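Putative sulfatase yidJ (Bacteroides fragilis, PDB 2QZU) probably acts as an arylsulfatase, a metal-dependent hydrolase that cleaves sulfate esters. Local coordinates at residues M127-W133 against F166-Y172; I212-Q218 against A296-L302; R258-P262 against G319-N323; I328-E332 against I436-R440. All coordinates share one frame. Residues are numbered along the deposited sequence.

Contact 1: M127-W133 against F166-Y172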
# COMPACT_ATOMS: atom_id res chain seq x y z
N MSE A 127 -23.91 -25.05 -12.59
CA MSE A 127 -22.72 -24.19 -12.71
C MSE A 127 -22.51 -23.15 -11.61
O MSE A 127 -23.46 -22.48 -11.19
CB MSE A 127 -22.75 -23.47 -14.06
CG MSE A 127 -23.01 -24.35 -15.26
SE MSE A 127 -21.58 -25.59 -15.62
CE MSE A 127 -20.19 -24.33 -16.09
N GLY A 128 -21.26 -22.97 -11.19
CA GLY A 128 -20.95 -21.99 -10.17
C GLY A 128 -19.58 -21.34 -10.36
O GLY A 128 -18.63 -21.99 -10.78
N TYR A 129 -19.49 -20.05 -10.04
CA TYR A 129 -18.23 -19.32 -10.16
C TYR A 129 -18.06 -18.44 -8.93
O TYR A 129 -18.92 -17.63 -8.62
CB TYR A 129 -18.22 -18.45 -11.42
CG TYR A 129 -16.84 -17.91 -11.79
CD1 TYR A 129 -16.11 -18.48 -12.84
CD2 TYR A 129 -16.26 -16.87 -11.07
CE1 TYR A 129 -14.83 -18.02 -13.16
CE2 TYR A 129 -14.97 -16.40 -11.38
CZ TYR A 129 -14.27 -16.99 -12.43
OH TYR A 129 -13.00 -16.55 -12.74
N ILE A 130 -16.94 -18.61 -8.23
CA ILE A 130 -16.67 -17.82 -7.03
C ILE A 130 -15.29 -17.17 -7.17
O ILE A 130 -14.31 -17.86 -7.45
CB ILE A 130 -16.66 -18.73 -5.77
CG1 ILE A 130 -18.00 -19.46 -5.63
CG2 ILE A 130 -16.37 -17.89 -4.53
CD1 ILE A 130 -17.99 -20.53 -4.56
N GLY A 131 -15.22 -15.86 -6.99
CA GLY A 131 -13.92 -15.20 -7.07
C GLY A 131 -13.73 -14.18 -8.16
O GLY A 131 -14.70 -13.58 -8.65
N LYS A 132 -12.48 -13.99 -8.55
CA LYS A 132 -12.08 -13.02 -9.56
C LYS A 132 -12.40 -13.48 -10.98
O LYS A 132 -12.03 -14.58 -11.39
CB LYS A 132 -10.58 -12.74 -9.43
CG LYS A 132 -10.01 -11.77 -10.44
CD LYS A 132 -8.52 -11.59 -10.21
CE LYS A 132 -7.90 -10.74 -11.29
NZ LYS A 132 -6.42 -10.62 -11.13
N TRP A 133 -13.08 -12.61 -11.73
CA TRP A 133 -13.48 -12.89 -13.12
C TRP A 133 -12.56 -12.12 -14.08
O TRP A 133 -11.96 -12.70 -14.99
CB TRP A 133 -14.94 -12.44 -13.30
CG TRP A 133 -15.52 -12.58 -14.68
CD1 TRP A 133 -16.05 -11.58 -15.44
CD2 TRP A 133 -15.71 -13.80 -15.41
NE1 TRP A 133 -16.56 -12.10 -16.61
CE2 TRP A 133 -16.37 -13.46 -16.62
CE3 TRP A 133 -15.39 -15.14 -15.17
CZ2 TRP A 133 -16.71 -14.41 -17.58
CZ3 TRP A 133 -15.74 -16.10 -16.14
CH2 TRP A 133 -16.39 -15.72 -17.33
N PHE A 166 -22.67 -19.53 -15.89
CA PHE A 166 -22.42 -19.65 -14.45
C PHE A 166 -23.61 -19.08 -13.69
O PHE A 166 -23.65 -17.89 -13.38
CB PHE A 166 -21.13 -18.90 -14.08
CG PHE A 166 -19.87 -19.61 -14.52
CD1 PHE A 166 -19.50 -20.82 -13.93
CD2 PHE A 166 -19.04 -19.06 -15.50
CE1 PHE A 166 -18.32 -21.47 -14.32
CE2 PHE A 166 -17.87 -19.71 -15.89
CZ PHE A 166 -17.51 -20.92 -15.30
N ASP A 167 -24.56 -19.95 -13.37
CA ASP A 167 -25.77 -19.56 -12.66
C ASP A 167 -25.55 -19.13 -11.21
O ASP A 167 -26.14 -18.15 -10.76
CB ASP A 167 -26.81 -20.68 -12.73
CG ASP A 167 -27.31 -20.93 -14.14
OD1 ASP A 167 -27.60 -19.94 -14.85
OD2 ASP A 167 -27.41 -22.10 -14.55
N HIS A 168 -24.72 -19.86 -10.48
CA HIS A 168 -24.40 -19.50 -9.10
C HIS A 168 -23.22 -18.55 -9.24
O HIS A 168 -22.16 -18.93 -9.75
CB HIS A 168 -24.00 -20.72 -8.29
CG HIS A 168 -23.68 -20.41 -6.86
ND1 HIS A 168 -24.63 -19.96 -5.96
CD2 HIS A 168 -22.51 -20.48 -6.17
CE1 HIS A 168 -24.06 -19.76 -4.79
NE2 HIS A 168 -22.78 -20.07 -4.89
N TRP A 169 -23.39 -17.32 -8.77
CA TRP A 169 -22.37 -16.29 -8.92
C TRP A 169 -22.05 -15.50 -7.66
O TRP A 169 -22.93 -14.86 -7.09
CB TRP A 169 -22.84 -15.34 -10.04
CG TRP A 169 -21.85 -14.35 -10.57
CD1 TRP A 169 -21.72 -13.03 -10.20
CD2 TRP A 169 -20.90 -14.56 -11.62
NE1 TRP A 169 -20.76 -12.42 -10.97
CE2 TRP A 169 -20.24 -13.34 -11.85
CE3 TRP A 169 -20.54 -15.68 -12.39
CZ2 TRP A 169 -19.24 -13.19 -12.82
CZ3 TRP A 169 -19.55 -15.53 -13.36
CH2 TRP A 169 -18.91 -14.30 -13.56
N ILE A 170 -20.80 -15.56 -7.23
CA ILE A 170 -20.31 -14.82 -6.07
C ILE A 170 -18.93 -14.38 -6.55
O ILE A 170 -17.92 -15.02 -6.26
CB ILE A 170 -20.16 -15.71 -4.83
CG1 ILE A 170 -21.52 -16.32 -4.47
CG2 ILE A 170 -19.64 -14.88 -3.66
CD1 ILE A 170 -21.46 -17.36 -3.38
N ALA A 171 -18.91 -13.28 -7.30
CA ALA A 171 -17.67 -12.83 -7.89
C ALA A 171 -17.53 -11.33 -8.06
O ALA A 171 -18.43 -10.56 -7.70
CB ALA A 171 -17.51 -13.50 -9.25
N TYR A 172 -16.39 -10.93 -8.61
CA TYR A 172 -16.09 -9.53 -8.86
C TYR A 172 -15.17 -9.43 -10.09
O TYR A 172 -14.74 -10.45 -10.64
CB TYR A 172 -15.41 -8.91 -7.64
CG TYR A 172 -14.14 -9.60 -7.21
CD1 TYR A 172 -14.17 -10.76 -6.43
CD2 TYR A 172 -12.89 -9.10 -7.60
CE1 TYR A 172 -12.98 -11.40 -6.05
CE2 TYR A 172 -11.71 -9.73 -7.22
CZ TYR A 172 -11.76 -10.88 -6.45
OH TYR A 172 -10.59 -11.50 -6.07
O HOH W 1 -26.24 -23.92 -13.20
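Strands 127-130 and 168-172 run side by side in the same direction, their axes 4.8 Å apart and 6° from parallel. The pairing continues past Gly-131, where the first chain turns a corner. Tyr-129 donates N to His-168 O (2.9 Å) and receives Ile-170 N on its own O (3.1 Å); Gly-131 N to Ile-170 O (2.9 Å) and Trp-133 N to Tyr-172 O (2.9 Å) carry the pattern on. Gly-128, Ile-130 and Lys-132 direct their backbone bonds to strand 222-228 instead. At phi 118°, a CB on Gly-131 would strike the preceding carbonyl.

On the face of Tyr-129 and Trp-169 an aromatic cluster gathers. Tyr-129 turns its ring edge to the face of Phe-166 (centroids 5.1 Å), Trp-169 does likewise to Trp-133 (5.3 Å), and Met-127, a selenomethionine, closes the end with CE 3.8 Å from Phe-166 CE1. The buried Tyr-129 hydroxyl bonds Lys-132 O (OH to O 2.6 Å). On the other face, Ile-130 and Ile-170 pack under helix 200-213, while Lys-132 CA lies over the Tyr-172 ring. The extended Lys-132 leads its NZ to Asp-36, with a weak bond to Ser-76, unmodified here and predicted to become 3-oxoalanine. Strand 168-172 edges the large mixed sheet of the alkaline-phosphatase-like fold, and the corner carries Lys-132 toward the probable active site, consistent with a sulfatase.

Contact 2: I212-Q218 against A296-L302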
# COMPACT_ATOMS: atom_id res chain seq x y z
N ILE A 212 -20.59 -27.11 -2.69
CA ILE A 212 -20.29 -28.53 -2.76
C ILE A 212 -21.24 -29.37 -1.90
O ILE A 212 -21.69 -30.44 -2.33
CB ILE A 212 -18.82 -28.79 -2.35
CG1 ILE A 212 -17.89 -28.21 -3.43
CG2 ILE A 212 -18.57 -30.27 -2.16
CD1 ILE A 212 -16.42 -28.19 -3.06
N ASN A 213 -21.54 -28.90 -0.69
CA ASN A 213 -22.45 -29.62 0.19
C ASN A 213 -23.80 -29.79 -0.51
O ASN A 213 -24.44 -30.83 -0.39
CB ASN A 213 -22.66 -28.85 1.50
CG ASN A 213 -21.45 -28.89 2.41
OD1 ASN A 213 -21.38 -28.16 3.41
ND2 ASN A 213 -20.48 -29.74 2.09
N GLY A 214 -24.20 -28.76 -1.25
CA GLY A 214 -25.47 -28.80 -1.95
C GLY A 214 -25.52 -29.73 -3.15
O GLY A 214 -26.58 -29.93 -3.73
N GLN A 215 -24.38 -30.31 -3.52
CA GLN A 215 -24.31 -31.21 -4.67
C GLN A 215 -24.25 -32.67 -4.22
O GLN A 215 -24.15 -33.58 -5.04
CB GLN A 215 -23.07 -30.92 -5.52
CG GLN A 215 -22.88 -29.46 -5.91
CD GLN A 215 -24.08 -28.87 -6.62
OE1 GLN A 215 -24.57 -29.42 -7.60
NE2 GLN A 215 -24.56 -27.74 -6.12
N LYS A 216 -24.31 -32.89 -2.91
CA LYS A 216 -24.21 -34.24 -2.36
C LYS A 216 -25.20 -35.29 -2.88
O LYS A 216 -24.86 -36.47 -2.93
CB LYS A 216 -24.29 -34.18 -0.83
CG LYS A 216 -23.94 -35.49 -0.14
CD LYS A 216 -24.06 -35.39 1.37
CE LYS A 216 -23.73 -36.71 2.04
NZ LYS A 216 -23.91 -36.65 3.51
N ASP A 217 -26.41 -34.88 -3.27
CA ASP A 217 -27.39 -35.86 -3.75
C ASP A 217 -27.05 -36.42 -5.13
O ASP A 217 -27.66 -37.40 -5.58
CB ASP A 217 -28.80 -35.25 -3.76
CG ASP A 217 -29.04 -34.34 -4.95
OD1 ASP A 217 -28.16 -33.51 -5.27
OD2 ASP A 217 -30.13 -34.44 -5.55
N GLN A 218 -26.09 -35.80 -5.81
CA GLN A 218 -25.65 -36.24 -7.13
C GLN A 218 -26.77 -36.43 -8.15
O GLN A 218 -26.73 -37.36 -8.95
CB GLN A 218 -24.86 -37.55 -7.03
CG GLN A 218 -23.64 -37.51 -6.12
CD GLN A 218 -22.88 -38.83 -6.12
OE1 GLN A 218 -22.31 -39.23 -7.14
NE2 GLN A 218 -22.88 -39.51 -4.98
N ALA A 296 -14.12 -31.01 1.71
CA ALA A 296 -15.56 -30.97 1.50
C ALA A 296 -15.94 -31.97 0.41
O ALA A 296 -16.95 -32.67 0.52
CB ALA A 296 -16.00 -29.56 1.09
N LEU A 297 -15.12 -32.05 -0.63
CA LEU A 297 -15.37 -32.99 -1.72
C LEU A 297 -15.33 -34.43 -1.18
O LEU A 297 -16.21 -35.23 -1.48
CB LEU A 297 -14.33 -32.83 -2.83
CG LEU A 297 -14.47 -31.56 -3.69
CD1 LEU A 297 -13.29 -31.48 -4.66
CD2 LEU A 297 -15.79 -31.60 -4.46
N LYS A 298 -14.31 -34.74 -0.38
CA LYS A 298 -14.18 -36.08 0.19
C LYS A 298 -15.31 -36.41 1.16
O LYS A 298 -15.82 -37.54 1.18
CB LYS A 298 -12.83 -36.22 0.89
CG LYS A 298 -11.64 -36.30 -0.06
CD LYS A 298 -10.33 -36.46 0.70
CE LYS A 298 -9.18 -36.86 -0.22
NZ LYS A 298 -8.94 -35.87 -1.29
N GLN A 299 -15.71 -35.43 1.97
CA GLN A 299 -16.79 -35.60 2.94
C GLN A 299 -18.12 -35.93 2.26
O GLN A 299 -18.94 -36.67 2.80
CB GLN A 299 -16.94 -34.33 3.78
CG GLN A 299 -18.11 -34.31 4.76
CD GLN A 299 -18.01 -35.38 5.83
OE1 GLN A 299 -16.95 -35.57 6.43
NE2 GLN A 299 -19.11 -36.07 6.09
N ASN A 300 -18.33 -35.37 1.08
CA ASN A 300 -19.56 -35.58 0.33
C ASN A 300 -19.45 -36.68 -0.72
O ASN A 300 -20.35 -36.85 -1.54
CB ASN A 300 -19.98 -34.27 -0.35
CG ASN A 300 -20.52 -33.24 0.64
OD1 ASN A 300 -21.61 -33.41 1.19
ND2 ASN A 300 -19.75 -32.19 0.89
N ASN A 301 -18.34 -37.43 -0.69
CA ASN A 301 -18.12 -38.51 -1.66
C ASN A 301 -18.16 -37.96 -3.08
O ASN A 301 -18.67 -38.62 -4.01
CB ASN A 301 -19.17 -39.60 -1.48
CG ASN A 301 -18.94 -40.44 -0.24
OD1 ASN A 301 -19.79 -41.23 0.17
ND2 ASN A 301 -17.77 -40.28 0.37
N LEU A 302 -17.63 -36.76 -3.25
CA LEU A 302 -17.60 -36.08 -4.54
C LEU A 302 -16.17 -35.80 -4.99
O LEU A 302 -15.94 -34.88 -5.77
CB LEU A 302 -18.35 -34.75 -4.45
CG LEU A 302 -19.85 -34.77 -4.13
CD1 LEU A 302 -20.36 -33.34 -3.92
CD2 LEU A 302 -20.59 -35.45 -5.27
O HOH W 2 -22.27 -37.78 -3.18
O HOH W 3 -21.23 -37.49 3.95
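Leu-302, in its m,t rotamer, packs between the turns following helices 200-213 and 267-299: CD1 lies 4.0 Å from Ile-212 CG2 and 4.0 Å from Gln-215 CB, and CD2 is 3.8 Å from Gln-218 CG. Ile-212, also m,t, reaches the other way, placing CD1 3.7 Å from Leu-297 CD2; branched aliphatic chains suit this apolar patch. Asn-300, with chi1 m, folds back so that ND2 bonds Ala-296 O (2.9 Å), satisfying its amide beside the buried Ile-212. Lys-216 is trans throughout; its CD passes 3.2 Å from Asn-300 OD1, and NZ meets a water also held by Gln-299 O. A second water joins Lys-216 O to Asn-300 O. Asn-301, at positive phi, which asparagine tolerates well, is the C-prime residue of a Schellman motif, with Leu-302 N to Leu-297 O at 2.7 Å. Thus the C-terminal parts of helices 200-213 and 267-299 meet, Leu-302 and Gln-215 touching Phe-222 of strand 222-228 and Leu-302 O bonding Thr-306 as strand 306-311 begins.

Contact 3: R258-P262 against G319-N323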
# COMPACT_ATOMS: atom_id res chain seq x y z
N ARG A 258 21.04 -17.99 -8.08
CA ARG A 258 20.01 -17.34 -8.89
C ARG A 258 20.56 -16.05 -9.48
O ARG A 258 20.31 -14.96 -8.96
CB ARG A 258 18.78 -17.02 -8.02
CG ARG A 258 17.94 -18.24 -7.62
CD ARG A 258 17.25 -18.87 -8.83
NE ARG A 258 16.34 -17.93 -9.48
CZ ARG A 258 15.11 -17.64 -9.05
NH1 ARG A 258 14.63 -18.21 -7.95
NH2 ARG A 258 14.38 -16.75 -9.71
N PRO A 259 21.32 -16.15 -10.58
CA PRO A 259 21.88 -14.96 -11.21
C PRO A 259 20.82 -14.00 -11.75
O PRO A 259 21.11 -12.84 -12.02
CB PRO A 259 22.77 -15.53 -12.31
CG PRO A 259 22.07 -16.81 -12.69
CD PRO A 259 21.68 -17.37 -11.34
N ASP A 260 19.59 -14.48 -11.89
CA ASP A 260 18.50 -13.64 -12.39
C ASP A 260 17.94 -12.71 -11.31
O ASP A 260 17.20 -11.78 -11.61
CB ASP A 260 17.38 -14.50 -12.99
CG ASP A 260 16.83 -15.52 -12.01
OD1 ASP A 260 17.62 -16.14 -11.27
OD2 ASP A 260 15.59 -15.71 -11.99
N ILE A 261 18.30 -12.96 -10.05
CA ILE A 261 17.84 -12.12 -8.95
C ILE A 261 18.92 -11.08 -8.64
O ILE A 261 20.02 -11.42 -8.21
CB ILE A 261 17.55 -12.96 -7.68
CG1 ILE A 261 16.41 -13.95 -7.96
CG2 ILE A 261 17.18 -12.04 -6.52
CD1 ILE A 261 16.13 -14.93 -6.82
N PRO A 262 18.62 -9.78 -8.86
CA PRO A 262 19.60 -8.72 -8.60
C PRO A 262 20.16 -8.75 -7.18
O PRO A 262 19.53 -9.26 -6.26
CB PRO A 262 18.81 -7.45 -8.89
CG PRO A 262 17.84 -7.89 -9.95
CD PRO A 262 17.37 -9.22 -9.41
N GLY A 319 11.15 -8.82 -9.22
CA GLY A 319 12.52 -8.35 -9.14
C GLY A 319 13.48 -9.12 -10.02
O GLY A 319 14.50 -8.59 -10.47
N ALA A 320 13.17 -10.39 -10.26
CA ALA A 320 14.03 -11.22 -11.11
C ALA A 320 14.06 -10.60 -12.50
O ALA A 320 13.04 -10.13 -13.01
CB ALA A 320 13.49 -12.64 -11.17
N HIS A 321 15.25 -10.62 -13.11
CA HIS A 321 15.46 -10.05 -14.44
C HIS A 321 15.12 -8.56 -14.49
O HIS A 321 14.80 -8.01 -15.54
CB HIS A 321 14.64 -10.82 -15.48
CG HIS A 321 15.16 -12.19 -15.77
ND1 HIS A 321 16.38 -12.41 -16.38
CD2 HIS A 321 14.67 -13.42 -15.48
CE1 HIS A 321 16.61 -13.71 -16.45
NE2 HIS A 321 15.59 -14.34 -15.91
N GLU A 322 15.23 -7.91 -13.33
CA GLU A 322 14.95 -6.48 -13.20
C GLU A 322 13.50 -6.13 -13.52
O GLU A 322 13.19 -4.98 -13.83
CB GLU A 322 15.88 -5.67 -14.11
CG GLU A 322 17.37 -5.88 -13.89
CD GLU A 322 17.85 -5.43 -12.52
OE1 GLU A 322 17.12 -4.67 -11.84
OE2 GLU A 322 18.97 -5.82 -12.12
N ASN A 323 12.61 -7.12 -13.45
CA ASN A 323 11.19 -6.93 -13.71
C ASN A 323 10.39 -7.11 -12.43
O ASN A 323 10.55 -8.12 -11.73
CB ASN A 323 10.68 -7.94 -14.75
CG ASN A 323 11.07 -7.57 -16.16
OD1 ASN A 323 12.24 -7.60 -16.53
ND2 ASN A 323 10.07 -7.21 -16.97
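Asp-260 lays its CB over the face of the His-321 ring, 3.7 Å from CB to the ring centroid, a CH-pi contact that covers one side of the imidazole while Tyr-330 stacks on the opposite side. A flat ring is well suited to this sandwich. The carboxylate itself turns back into its own segment, where Arg-258 holds it in a bidentate pairing: NE to OD1 and NH2 to OD2, each 2.8 Å. That salt bridge lies within a type I turn from Arg-258 to Ile-261, closed by Ile-261 N to Arg-258 O at 3.0 Å, and the turn presents the carbonyl of Asp-260 to the partner chain. There Asp-260 O accepts His-321 N at 2.7 Å, nearly straight, and also receives a CA-H...O contact from Ala-320 CA at 3.3 Å.

Ala-320, offering just a methyl, lets the backbones approach this closely. Gly-319 is explained by its own backbone: at phi 109° a CB would hit the preceding carbonyl. The rigid ring of Pro-262 adds shape: its CD is 3.1 Å from Gly-319 O, and its CG is 3.2 Å from Glu-322 OE2. His-321 and Glu-322, both at positive phi, bend their segment tightly, and Asn-323 O accepts Gly-319 N at 2.7 Å. Thus a type I beta turn in the loop before helix 267-299 packs on the loop after strand 306-311 of the sulfatase fold.

Contact 4: I328-E332 against I436-R440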
# COMPACT_ATOMS: atom_id res chain seq x y z
N ILE A 328 5.78 -11.13 -19.45
CA ILE A 328 7.05 -11.31 -20.14
C ILE A 328 7.37 -12.80 -20.32
O ILE A 328 6.84 -13.65 -19.61
CB ILE A 328 8.19 -10.61 -19.35
CG1 ILE A 328 9.46 -10.58 -20.18
CG2 ILE A 328 8.42 -11.31 -18.02
CD1 ILE A 328 9.39 -9.67 -21.39
N PHE A 329 8.26 -13.10 -21.26
CA PHE A 329 8.61 -14.47 -21.59
C PHE A 329 9.47 -15.27 -20.62
O PHE A 329 9.62 -16.48 -20.79
CB PHE A 329 9.25 -14.50 -22.98
CG PHE A 329 10.28 -13.44 -23.18
CD1 PHE A 329 10.00 -12.34 -24.00
CD2 PHE A 329 11.50 -13.50 -22.52
CE1 PHE A 329 10.94 -11.32 -24.15
CE2 PHE A 329 12.44 -12.48 -22.66
CZ PHE A 329 12.16 -11.39 -23.48
N TYR A 330 10.04 -14.61 -19.62
CA TYR A 330 10.88 -15.32 -18.65
C TYR A 330 10.12 -16.43 -17.92
O TYR A 330 8.92 -16.31 -17.65
CB TYR A 330 11.46 -14.33 -17.64
CG TYR A 330 12.51 -13.41 -18.23
CD1 TYR A 330 13.68 -13.93 -18.79
CD2 TYR A 330 12.34 -12.02 -18.21
CE1 TYR A 330 14.65 -13.09 -19.34
CE2 TYR A 330 13.31 -11.17 -18.75
CZ TYR A 330 14.46 -11.72 -19.31
OH TYR A 330 15.42 -10.89 -19.85
N GLU A 331 10.84 -17.51 -17.61
CA GLU A 331 10.25 -18.66 -16.92
C GLU A 331 9.46 -18.32 -15.64
O GLU A 331 8.39 -18.88 -15.43
CB GLU A 331 11.35 -19.67 -16.55
CG GLU A 331 11.91 -20.45 -17.73
CD GLU A 331 10.87 -21.31 -18.40
OE1 GLU A 331 10.33 -20.89 -19.44
OE2 GLU A 331 10.58 -22.41 -17.87
N GLU A 332 9.99 -17.44 -14.80
CA GLU A 332 9.29 -17.11 -13.55
C GLU A 332 7.92 -16.47 -13.81
O GLU A 332 7.06 -16.46 -12.93
CB GLU A 332 10.14 -16.18 -12.67
CG GLU A 332 10.37 -14.80 -13.26
CD GLU A 332 11.62 -14.71 -14.11
OE1 GLU A 332 12.10 -15.76 -14.60
OE2 GLU A 332 12.13 -13.59 -14.30
N ILE A 436 15.11 -12.62 -29.63
CA ILE A 436 15.60 -13.17 -28.37
C ILE A 436 15.57 -14.69 -28.38
O ILE A 436 14.60 -15.30 -28.82
CB ILE A 436 14.73 -12.64 -27.20
CG1 ILE A 436 14.77 -11.11 -27.19
CG2 ILE A 436 15.22 -13.21 -25.88
CD1 ILE A 436 13.67 -10.47 -26.37
N LEU A 437 16.64 -15.30 -27.90
CA LEU A 437 16.73 -16.75 -27.84
C LEU A 437 17.50 -17.19 -26.61
O LEU A 437 18.62 -16.74 -26.37
CB LEU A 437 17.42 -17.30 -29.10
CG LEU A 437 17.63 -18.82 -29.15
CD1 LEU A 437 16.30 -19.54 -29.05
CD2 LEU A 437 18.35 -19.19 -30.44
N PHE A 438 16.88 -18.06 -25.81
CA PHE A 438 17.52 -18.58 -24.61
C PHE A 438 17.57 -20.10 -24.66
O PHE A 438 16.59 -20.75 -25.04
CB PHE A 438 16.73 -18.19 -23.35
CG PHE A 438 16.71 -16.72 -23.06
CD1 PHE A 438 15.51 -16.01 -23.08
CD2 PHE A 438 17.88 -16.04 -22.73
CE1 PHE A 438 15.48 -14.65 -22.78
CE2 PHE A 438 17.86 -14.69 -22.42
CZ PHE A 438 16.66 -13.99 -22.45
N ASP A 439 18.72 -20.65 -24.30
CA ASP A 439 18.91 -22.10 -24.25
C ASP A 439 18.75 -22.39 -22.76
O ASP A 439 19.68 -22.19 -21.98
CB ASP A 439 20.33 -22.46 -24.69
CG ASP A 439 20.60 -23.96 -24.62
OD1 ASP A 439 19.97 -24.64 -23.79
OD2 ASP A 439 21.45 -24.44 -25.39
N ARG A 440 17.57 -22.87 -22.37
CA ARG A 440 17.31 -23.14 -20.96
C ARG A 440 18.08 -24.31 -20.34
O ARG A 440 18.12 -24.45 -19.12
CB ARG A 440 15.80 -23.33 -20.74
CG ARG A 440 14.97 -22.13 -21.19
CD ARG A 440 13.61 -22.12 -20.50
NE ARG A 440 12.90 -23.39 -20.67
CZ ARG A 440 12.33 -23.79 -21.80
NH1 ARG A 440 12.36 -23.03 -22.89
NH2 ARG A 440 11.73 -24.97 -21.84
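Phe-329 forms the apolar centre, with CZ 3.4 Å from Ile-436 CD1 and CE2 3.7 Å from Phe-438 CE1. It joins the start of helix 331-334, in the alkaline-phosphatase-like core, to strand 431-439, an outer strand of the four-stranded antiparallel C-terminal sheet. Strand alternation selects the partners: Ile-436 and Phe-438 point toward the helix start, whereas Leu-437 lies on the far face and packs on helix 455-471. Large side chains bridge the gap, the nearest CA atoms of the two segments being more than 9 Å apart.

Moving outward, Tyr-330, at the N-cap position, brings CE1 within 3.8 Å of Phe-438 CZ, the two rings meeting obliquely; the amphipathic tyrosine suits a partly exposed position and also stacks on His-321. At the polar edge stand Glu-331 and Arg-440, whose long aliphatic stems span the gap before their charges find partners. The stronger partner of Glu-331 is Arg-417, in a salt bridge, and Arg-440 NH2 donates to Thr-418 O. Between the two themselves the attraction is electrostatic and long: Glu-331 OE2 lies 3.8 Å from Arg-440 NE, well outside the guanidinium plane.

In the fold
Contacts 1 and 2 occupy one side of the molecule, contacts 3 and 4 the other. The first two have centres 19 Å apart and nearest atoms about 7 Å apart; helix 200-213 covers strands in contact 1 and ends in contact 2. Helix 267-299 starts just after contact 3 and ends in contact 2; the centres of contacts 2 and 3 are 44 Å apart. Contacts 3 and 4 touch, through the stack of His-321 on Tyr-330 and through Ala-320 CB, 3.5 Å from Glu-332 OE2, so the loop of contact 3 packs against the segment that meets the C-terminal sheet. Contact 1 leads, through Lys-132, toward Ser-76 and the probable active site.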